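GTPase-activating protein BEM3 (Saccharomyces cerevisiae S288C, PDB 6FSF) activates GTP hydrolysis by CDC42 and, less efficiently, RHO1, and binds phosphatidylinositol 3-phosphate, with its tandem PX and PH domains forming the piece described here. Local coordinates at residues S36-I41 / M50-K55; S89-D94 / G202-F207. One frame throughout, in Å; residues are numbered along the deposited sequence.

Both segments of contact 1 come before those of contact 2 in the sequence. Their centres are about 22 Å apart, and their nearest atoms stay about 9 Å from each other. Contact 1 (36-41 with 50-55) is internal to the PX domain, where it pairs two neighbouring strands of the antiparallel sheet. Contact 2 (89-94 with 202-207) joins segments 108 residues apart at their closest ends and links the PX domain to the PH domain. Helix 90-107 relates the two. Its first turn takes part in contact 2, and further along Leu100 and Tyr104 touch Ile37 and Ile39 of contact 1. One helix therefore packs on the PX sheet and meets the PH domain.

Contact 1 (S36-I41 / M50-K55); sequences SILIAI and MFKFSK
Ile41 and Ile39 of strand 35-43 each pack against a phenylalanine of strand 49-55. Ile41 CB sits over a face of the Phe51 ring, 3.9 Å from its centroid, in a CH-pi contact. Ile39 CB does the same to Phe53, lying 25° off the ring normal and offset toward the rim. With Phe53 CG set between its backbone N and carbonyl carbon (chi1 62°), the ring leans over strand 35-43, and Ile39 CG2 lies 3.6 Å from Phe53 CZ. Ile41 CG1 reaches the same ring at its edge, 3.8 Å from Phe53 CE2. The buried cluster of Ile39, Ile41 and Phe53 is the tightly packed part. Tyr104 of helix 90-107 touches Ile39 there, and Phe10 meets the Phe51 ring edge-to-face. Lys55 lies on the same face, its NZ turned to Asp128.

The other face, with Leu38, Ala40, Lys52 and Ser54, is looser. Leu38 and Lys52 are partly exposed, and their side chains meet at 4.1 Å, Leu38 CD1 to Lys52 CB. The Lys52 chain runs off from the partner strand to a salt bridge with Glu49. Ala40 and Ser54 are covered by Leu24 and Tyr28 of strand 19-29, and Val130 touches Leu38 and Ser54.

The backbones run antiparallel, 159° between strand directions. Ile39 and Phe53 form a hydrogen-bonded pair, with Ile39 N to Phe53 O and Phe53 N to Ile39 O both 3.0 Å. Ile37 and Lys55 pair likewise. At the other end, Ile41 N bonds to Phe51 O, while Met50 N bonds to Ile41 O at 2.9 Å. Met50 and Phe51 thus both face Ile41, a classic beta bulge. The two strands form a beta hairpin within the antiparallel sheet of the PX domain.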
ATOM      1  N   SER A  36       4.464   6.338  -1.925  1.00 59.22           N
ATOM      2  CA  SER A  36       4.862   5.414  -2.979  1.00 62.87           C
ATOM      3  C   SER A  36       4.209   4.059  -2.730  1.00 61.45           C
ATOM      4  O   SER A  36       3.519   3.850  -1.730  1.00 56.13           O
ATOM      5  CB  SER A  36       6.383   5.296  -3.069  1.00 65.76           C
ATOM      6  OG  SER A  36       6.917   4.750  -1.874  1.00 70.33           O
ATOM      7  N   ILE A  37       4.455   3.132  -3.649  1.00 58.76           N
ATOM      8  CA  ILE A  37       3.807   1.826  -3.670  1.00 48.02           C
ATOM      9  C   ILE A  37       4.820   0.791  -3.196  1.00 55.80           C
ATOM     10  O   ILE A  37       5.841   0.559  -3.856  1.00 53.28           O
ATOM     11  CB  ILE A  37       3.274   1.491  -5.070  1.00 49.35           C
ATOM     12  CG1 ILE A  37       2.266   2.552  -5.517  1.00 54.83           C
ATOM     13  CG2 ILE A  37       2.653   0.103  -5.094  1.00 46.27           C
ATOM     14  CD1 ILE A  37       2.008   2.570  -7.007  1.00 49.77           C
ATOM     15  N   LEU A  38       4.543   0.170  -2.049  1.00 49.59           N
ATOM     16  CA  LEU A  38       5.412  -0.855  -1.480  1.00 50.93           C
ATOM     17  C   LEU A  38       4.973  -2.228  -1.976  1.00 50.94           C
ATOM     18  O   LEU A  38       3.804  -2.598  -1.837  1.00 52.15           O
ATOM     19  CB  LEU A  38       5.373  -0.806   0.049  1.00 51.21           C
ATOM     20  CG  LEU A  38       6.315  -1.760   0.787  1.00 58.48           C
ATOM     21  CD1 LEU A  38       7.765  -1.367   0.548  1.00 56.36           C
ATOM     22  CD2 LEU A  38       6.000  -1.796   2.276  1.00 48.85           C
ATOM     23  N   ILE A  39       5.912  -2.980  -2.544  1.00 49.01           N
ATOM     24  CA  ILE A  39       5.624  -4.253  -3.194  1.00 45.95           C
ATOM     25  C   ILE A  39       6.557  -5.315  -2.631  1.00 50.83           C
ATOM     26  O   ILE A  39       7.770  -5.092  -2.530  1.00 53.45           O
ATOM     27  CB  ILE A  39       5.781  -4.158  -4.723  1.00 48.84           C
ATOM     28  CG1 ILE A  39       4.818  -3.123  -5.295  1.00 46.26           C
ATOM     29  CG2 ILE A  39       5.566  -5.521  -5.368  1.00 46.60           C
ATOM     30  CD1 ILE A  39       5.109  -2.756  -6.724  1.00 55.62           C
ATOM     31  N   ALA A  40       5.997  -6.471  -2.284  1.00 53.06           N
ATOM     32  CA  ALA A  40       6.768  -7.580  -1.743  1.00 57.05           C
ATOM     33  C   ALA A  40       6.910  -8.677  -2.788  1.00 53.29           C
ATOM     34  O   ALA A  40       5.947  -9.021  -3.479  1.00 47.22           O
ATOM     35  CB  ALA A  40       6.109  -8.137  -0.481  1.00 51.47           C
ATOM     36  N   ILE A  41       8.119  -9.221  -2.897  1.00 44.06           N
ATOM     37  CA  ILE A  41       8.418 -10.333  -3.792  1.00 45.70           C
ATOM     38  C   ILE A  41       8.641 -11.572  -2.937  1.00 51.94           C
ATOM     39  O   ILE A  41       9.438 -11.547  -1.991  1.00 54.42           O
ATOM     40  CB  ILE A  41       9.644 -10.036  -4.674  1.00 51.42           C
ATOM     41  CG1 ILE A  41       9.337  -8.890  -5.638  1.00 49.71           C
ATOM     42  CG2 ILE A  41      10.057 -11.274  -5.449  1.00 58.44           C
ATOM     43  CD1 ILE A  41       8.257  -9.218  -6.645  1.00 51.43           C
ATOM     44  N   MET A  50      11.258 -12.556   0.012  1.00 69.64           N
ATOM     45  CA  MET A  50      12.666 -12.398  -0.334  1.00 65.78           C
ATOM     46  C   MET A  50      13.127 -10.950  -0.205  1.00 63.07           C
ATOM     47  O   MET A  50      14.213 -10.692   0.326  1.00 68.24           O
ATOM     48  CB  MET A  50      12.920 -12.935  -1.744  1.00 59.90           C
ATOM     49  CG  MET A  50      12.689 -14.440  -1.868  1.00 79.96           C
ATOM     50  SD  MET A  50      13.380 -15.174  -3.363  1.00106.04           S
ATOM     51  CE  MET A  50      12.235 -14.593  -4.608  1.00 63.30           C
ATOM     52  N   PHE A  51      12.324  -9.992  -0.668  1.00 48.51           N
ATOM     53  CA  PHE A  51      12.677  -8.583  -0.541  1.00 53.08           C
ATOM     54  C   PHE A  51      11.444  -7.733  -0.812  1.00 57.08           C
ATOM     55  O   PHE A  51      10.408  -8.227  -1.262  1.00 61.47           O
ATOM     56  CB  PHE A  51      13.823  -8.199  -1.486  1.00 49.17           C
ATOM     57  CG  PHE A  51      13.518  -8.421  -2.943  1.00 52.56           C
ATOM     58  CD1 PHE A  51      13.753  -9.652  -3.536  1.00 55.59           C
ATOM     59  CD2 PHE A  51      13.014  -7.395  -3.725  1.00 50.24           C
ATOM     60  CE1 PHE A  51      13.479  -9.857  -4.879  1.00 56.43           C
ATOM     61  CE2 PHE A  51      12.738  -7.593  -5.067  1.00 58.71           C
ATOM     62  CZ  PHE A  51      12.970  -8.827  -5.644  1.00 56.27           C
ATOM     63  N   LYS A  52      11.572  -6.439  -0.519  1.00 60.82           N
ATOM     64  CA  LYS A  52      10.563  -5.444  -0.853  1.00 54.33           C
ATOM     65  C   LYS A  52      11.213  -4.312  -1.636  1.00 55.76           C
ATOM     66  O   LYS A  52      12.427  -4.099  -1.572  1.00 51.84           O
ATOM     67  CB  LYS A  52       9.883  -4.865   0.395  1.00 57.48           C
ATOM     68  CG  LYS A  52       9.359  -5.888   1.379  1.00 59.29           C
ATOM     69  CD  LYS A  52       8.620  -5.191   2.510  1.00 55.57           C
ATOM     70  CE  LYS A  52       8.490  -6.081   3.728  1.00 71.93           C
ATOM     71  NZ  LYS A  52       9.834  -6.447   4.261  1.00 81.79           N
ATOM     72  N   PHE A  53      10.388  -3.575  -2.373  1.00 55.77           N
ATOM     73  CA  PHE A  53      10.852  -2.382  -3.061  1.00 54.96           C
ATOM     74  C   PHE A  53       9.714  -1.373  -3.108  1.00 56.62           C
ATOM     75  O   PHE A  53       8.555  -1.696  -2.839  1.00 58.26           O
ATOM     76  CB  PHE A  53      11.380  -2.701  -4.466  1.00 49.54           C
ATOM     77  CG  PHE A  53      10.350  -3.283  -5.392  1.00 57.71           C
ATOM     78  CD1 PHE A  53       9.657  -2.473  -6.273  1.00 52.34           C
ATOM     79  CD2 PHE A  53      10.089  -4.644  -5.394  1.00 47.91           C
ATOM     80  CE1 PHE A  53       8.710  -3.005  -7.135  1.00 58.29           C
ATOM     81  CE2 PHE A  53       9.143  -5.184  -6.252  1.00 46.40           C
ATOM     82  CZ  PHE A  53       8.456  -4.361  -7.124  1.00 46.46           C
ATOM     83  N   SER A  54      10.063  -0.136  -3.451  1.00 55.54           N
ATOM     84  CA  SER A  54       9.125   0.975  -3.422  1.00 58.02           C
ATOM     85  C   SER A  54       9.198   1.724  -4.742  1.00 54.61           C
ATOM     86  O   SER A  54      10.291   2.000  -5.243  1.00 58.82           O
ATOM     87  CB  SER A  54       9.433   1.918  -2.256  1.00 65.24           C
ATOM     88  OG  SER A  54       8.524   3.003  -2.229  1.00 74.43           O
ATOM     89  N   LYS A  55       8.037   2.049  -5.303  1.00 50.92           N
ATOM     90  CA  LYS A  55       7.963   2.780  -6.559  1.00 48.89           C
ATOM     91  C   LYS A  55       6.861   3.820  -6.468  1.00 55.73           C
ATOM     92  O   LYS A  55       5.781   3.543  -5.938  1.00 55.52           O
ATOM     93  CB  LYS A  55       7.683   1.847  -7.745  1.00 51.64           C
ATOM     94  CG  LYS A  55       8.704   0.741  -7.942  1.00 54.77           C
ATOM     95  CD  LYS A  55      10.019   1.283  -8.473  1.00 50.88           C
ATOM     96  CE  LYS A  55      11.001   0.156  -8.723  1.00 54.09           C
ATOM     97  NZ  LYS A  55      12.270   0.640  -9.331  1.00 57.99           N
TER

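Contact 2 (S89-D94 / G202-F207); sequences SPTKVD and GTRNGF
The N-terminal turn of helix 90-107 in the PX domain meets the loop leading into strand 206-211 of the PH domain. Pro90 lies against this loop, with CD 3.2 Å from Gly202 O and CB 3.6 Å from Arg204 N. The same carbonyl, Gly202 O, receives a weak hydrogen bond from Thr91 N. Ser89 is the N-cap: its OG accepts from Lys92 N.

One turn along the helix, Asp94 OD1 accepts from Asn205 ND2 at 2.8 Å, with an N-H...O angle of 155°. OD1 uses its anti lone pair, and it lies almost in the amide plane of Asn205. Asp94 CG, anti to its backbone N (chi1 -177°), brings the carboxylate up to this amide. The extended Arg204 chain crosses Thr91 at about a right angle, its CD 3.9 Å from Thr91 CA. Arg204 NE stays 4.1 Å from Asp94 OD2, too far for a salt bridge. OD2 instead has a weak hydrogen bond from Asn98. An alanine at Asp94 would probably leave the Asn205 amide without its partner across the interface and Arg204 without the nearby negative charge.

The chemistry is mixed: close packing of the Pro90 ring against the backbone of the loop, one weak backbone bond, and one side-chain bond to a carboxylate. The arginine probably adds a modest electrostatic attraction between the domains.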
ATOM      1  N   SER A  89      -8.935   9.476  -0.537  1.00 61.46           N
ATOM      2  CA  SER A  89     -10.080   8.966   0.202  1.00 62.90           C
ATOM      3  C   SER A  89      -9.829   7.499   0.528  1.00 64.67           C
ATOM      4  O   SER A  89      -9.147   6.807  -0.233  1.00 60.02           O
ATOM      5  CB  SER A  89     -11.388   9.102  -0.592  1.00 56.32           C
ATOM      6  OG  SER A  89     -11.579   7.985  -1.445  1.00 57.55           O
ATOM      7  N   PRO A  90     -10.358   7.011   1.653  1.00 58.41           N
ATOM      8  CA  PRO A  90     -10.108   5.602   2.015  1.00 59.23           C
ATOM      9  C   PRO A  90     -10.610   4.601   0.988  1.00 59.18           C
ATOM     10  O   PRO A  90      -9.967   3.562   0.786  1.00 48.50           O
ATOM     11  CB  PRO A  90     -10.843   5.457   3.354  1.00 55.13           C
ATOM     12  CG  PRO A  90     -10.879   6.834   3.911  1.00 60.88           C
ATOM     13  CD  PRO A  90     -11.038   7.746   2.731  1.00 57.82           C
ATOM     14  N   THR A  91     -11.743   4.877   0.336  1.00 58.72           N
ATOM     15  CA  THR A  91     -12.285   3.908  -0.611  1.00 60.85           C
ATOM     16  C   THR A  91     -11.447   3.829  -1.883  1.00 59.93           C
ATOM     17  O   THR A  91     -11.365   2.760  -2.504  1.00 55.04           O
ATOM     18  CB  THR A  91     -13.740   4.246  -0.943  1.00 67.21           C
ATOM     19  OG1 THR A  91     -14.258   3.288  -1.874  1.00 73.74           O
ATOM     20  CG2 THR A  91     -13.851   5.642  -1.540  1.00 67.53           C
ATOM     21  N   LYS A  92     -10.817   4.938  -2.284  1.00 54.02           N
ATOM     22  CA  LYS A  92      -9.918   4.897  -3.433  1.00 55.77           C
ATOM     23  C   LYS A  92      -8.613   4.188  -3.090  1.00 58.29           C
ATOM     24  O   LYS A  92      -8.083   3.418  -3.902  1.00 53.28           O
ATOM     25  CB  LYS A  92      -9.625   6.311  -3.934  1.00 58.73           C
ATOM     26  CG  LYS A  92     -10.832   7.087  -4.432  1.00 66.68           C
ATOM     27  CD  LYS A  92     -10.371   8.393  -5.051  1.00 75.07           C
ATOM     28  CE  LYS A  92     -11.434   9.468  -4.975  1.00 84.38           C
ATOM     29  NZ  LYS A  92     -10.877  10.784  -5.393  1.00 89.74           N
ATOM     30  N   VAL A  93      -8.079   4.445  -1.895  1.00 52.61           N
ATOM     31  CA  VAL A  93      -6.846   3.795  -1.457  1.00 53.90           C
ATOM     32  C   VAL A  93      -7.026   2.284  -1.427  1.00 50.49           C
ATOM     33  O   VAL A  93      -6.152   1.524  -1.865  1.00 52.51           O
ATOM     34  CB  VAL A  93      -6.422   4.339  -0.081  1.00 58.36           C
ATOM     35  CG1 VAL A  93      -5.296   3.506   0.508  1.00 54.38           C
ATOM     36  CG2 VAL A  93      -6.011   5.796  -0.198  1.00 58.95           C
ATOM     37  N   ASP A  94      -8.170   1.827  -0.911  1.00 48.05           N
ATOM     38  CA  ASP A  94      -8.467   0.399  -0.879  1.00 57.56           C
ATOM     39  C   ASP A  94      -8.552  -0.178  -2.285  1.00 56.93           C
ATOM     40  O   ASP A  94      -8.043  -1.273  -2.553  1.00 57.76           O
ATOM     41  CB  ASP A  94      -9.777   0.158  -0.128  1.00 61.48           C
ATOM     42  CG  ASP A  94     -10.107  -1.315   0.011  1.00 64.79           C
ATOM     43  OD1 ASP A  94     -10.070  -1.827   1.149  1.00 61.70           O
ATOM     44  OD2 ASP A  94     -10.398  -1.963  -1.015  1.00 66.32           O
ATOM     45  N   GLY A 202     -16.102   9.094   1.934  1.00 73.83           N
ATOM     46  CA  GLY A 202     -15.435   7.940   1.364  1.00 72.66           C
ATOM     47  C   GLY A 202     -14.850   7.009   2.402  1.00 70.22           C
ATOM     48  O   GLY A 202     -13.857   6.326   2.124  1.00 70.04           O
ATOM     49  N   THR A 203     -15.443   6.971   3.596  1.00 66.98           N
ATOM     50  CA  THR A 203     -14.928   6.137   4.671  1.00 60.63           C
ATOM     51  C   THR A 203     -14.983   4.665   4.282  1.00 54.37           C
ATOM     52  O   THR A 203     -15.959   4.195   3.690  1.00 63.22           O
ATOM     53  CB  THR A 203     -15.734   6.383   5.946  1.00 53.34           C
ATOM     54  OG1 THR A 203     -15.641   7.764   6.314  1.00 63.44           O
ATOM     55  CG2 THR A 203     -15.195   5.535   7.093  1.00 61.38           C
ATOM     56  N   ARG A 204     -13.913   3.942   4.610  1.00 59.29           N
ATOM     57  CA  ARG A 204     -13.836   2.519   4.328  1.00 59.31           C
ATOM     58  C   ARG A 204     -12.777   1.909   5.232  1.00 61.63           C
ATOM     59  O   ARG A 204     -11.731   2.520   5.465  1.00 55.77           O
ATOM     60  CB  ARG A 204     -13.514   2.255   2.856  1.00 58.31           C
ATOM     61  CG  ARG A 204     -13.613   0.803   2.454  1.00 73.47           C
ATOM     62  CD  ARG A 204     -13.715   0.664   0.950  1.00 81.71           C
ATOM     63  NE  ARG A 204     -13.995  -0.712   0.556  1.00 91.94           N
ATOM     64  CZ  ARG A 204     -15.179  -1.299   0.698  1.00 97.38           C
ATOM     65  NH1 ARG A 204     -16.191  -0.631   1.235  1.00104.03           N
ATOM     66  NH2 ARG A 204     -15.348  -2.555   0.310  1.00 94.68           N
ATOM     67  N   ASN A 205     -13.059   0.704   5.732  1.00 56.27           N
ATOM     68  CA  ASN A 205     -12.193   0.036   6.705  1.00 60.88           C
ATOM     69  C   ASN A 205     -11.930   0.945   7.900  1.00 56.30           C
ATOM     70  O   ASN A 205     -10.826   0.989   8.445  1.00 64.52           O
ATOM     71  CB  ASN A 205     -10.875  -0.402   6.062  1.00 64.35           C
ATOM     72  CG  ASN A 205     -11.080  -1.220   4.805  1.00 63.99           C
ATOM     73  OD1 ASN A 205     -12.002  -2.033   4.720  1.00 70.28           O
ATOM     74  ND2 ASN A 205     -10.221  -1.008   3.819  1.00 66.06           N
ATOM     75  N   GLY A 206     -12.957   1.688   8.307  1.00 59.27           N
ATOM     76  CA  GLY A 206     -12.766   2.742   9.281  1.00 68.06           C
ATOM     77  C   GLY A 206     -13.367   2.487  10.647  1.00 74.21           C
ATOM     78  O   GLY A 206     -14.243   1.632  10.812  1.00 70.78           O
ATOM     79  N   PHE A 207     -12.887   3.237  11.636  1.00 73.40           N
ATOM     80  CA  PHE A 207     -13.403   3.174  12.994  1.00 70.07           C
ATOM     81  C   PHE A 207     -13.216   4.536  13.646  1.00 78.12           C
ATOM     82  O   PHE A 207     -12.432   5.368  13.180  1.00 80.22           O
ATOM     83  CB  PHE A 207     -12.718   2.073  13.811  1.00 72.30           C
ATOM     84  CG  PHE A 207     -11.224   2.043  13.660  1.00 80.24           C
ATOM     85  CD1 PHE A 207     -10.623   1.176  12.761  1.00 77.35           C
ATOM     86  CD2 PHE A 207     -10.419   2.877  14.418  1.00 80.28           C
ATOM     87  CE1 PHE A 207      -9.248   1.144  12.620  1.00 72.57           C
ATOM     88  CE2 PHE A 207      -9.044   2.850  14.283  1.00 74.89           C
ATOM     89  CZ  PHE A 207      -8.459   1.982  13.382  1.00 73.37           C
TER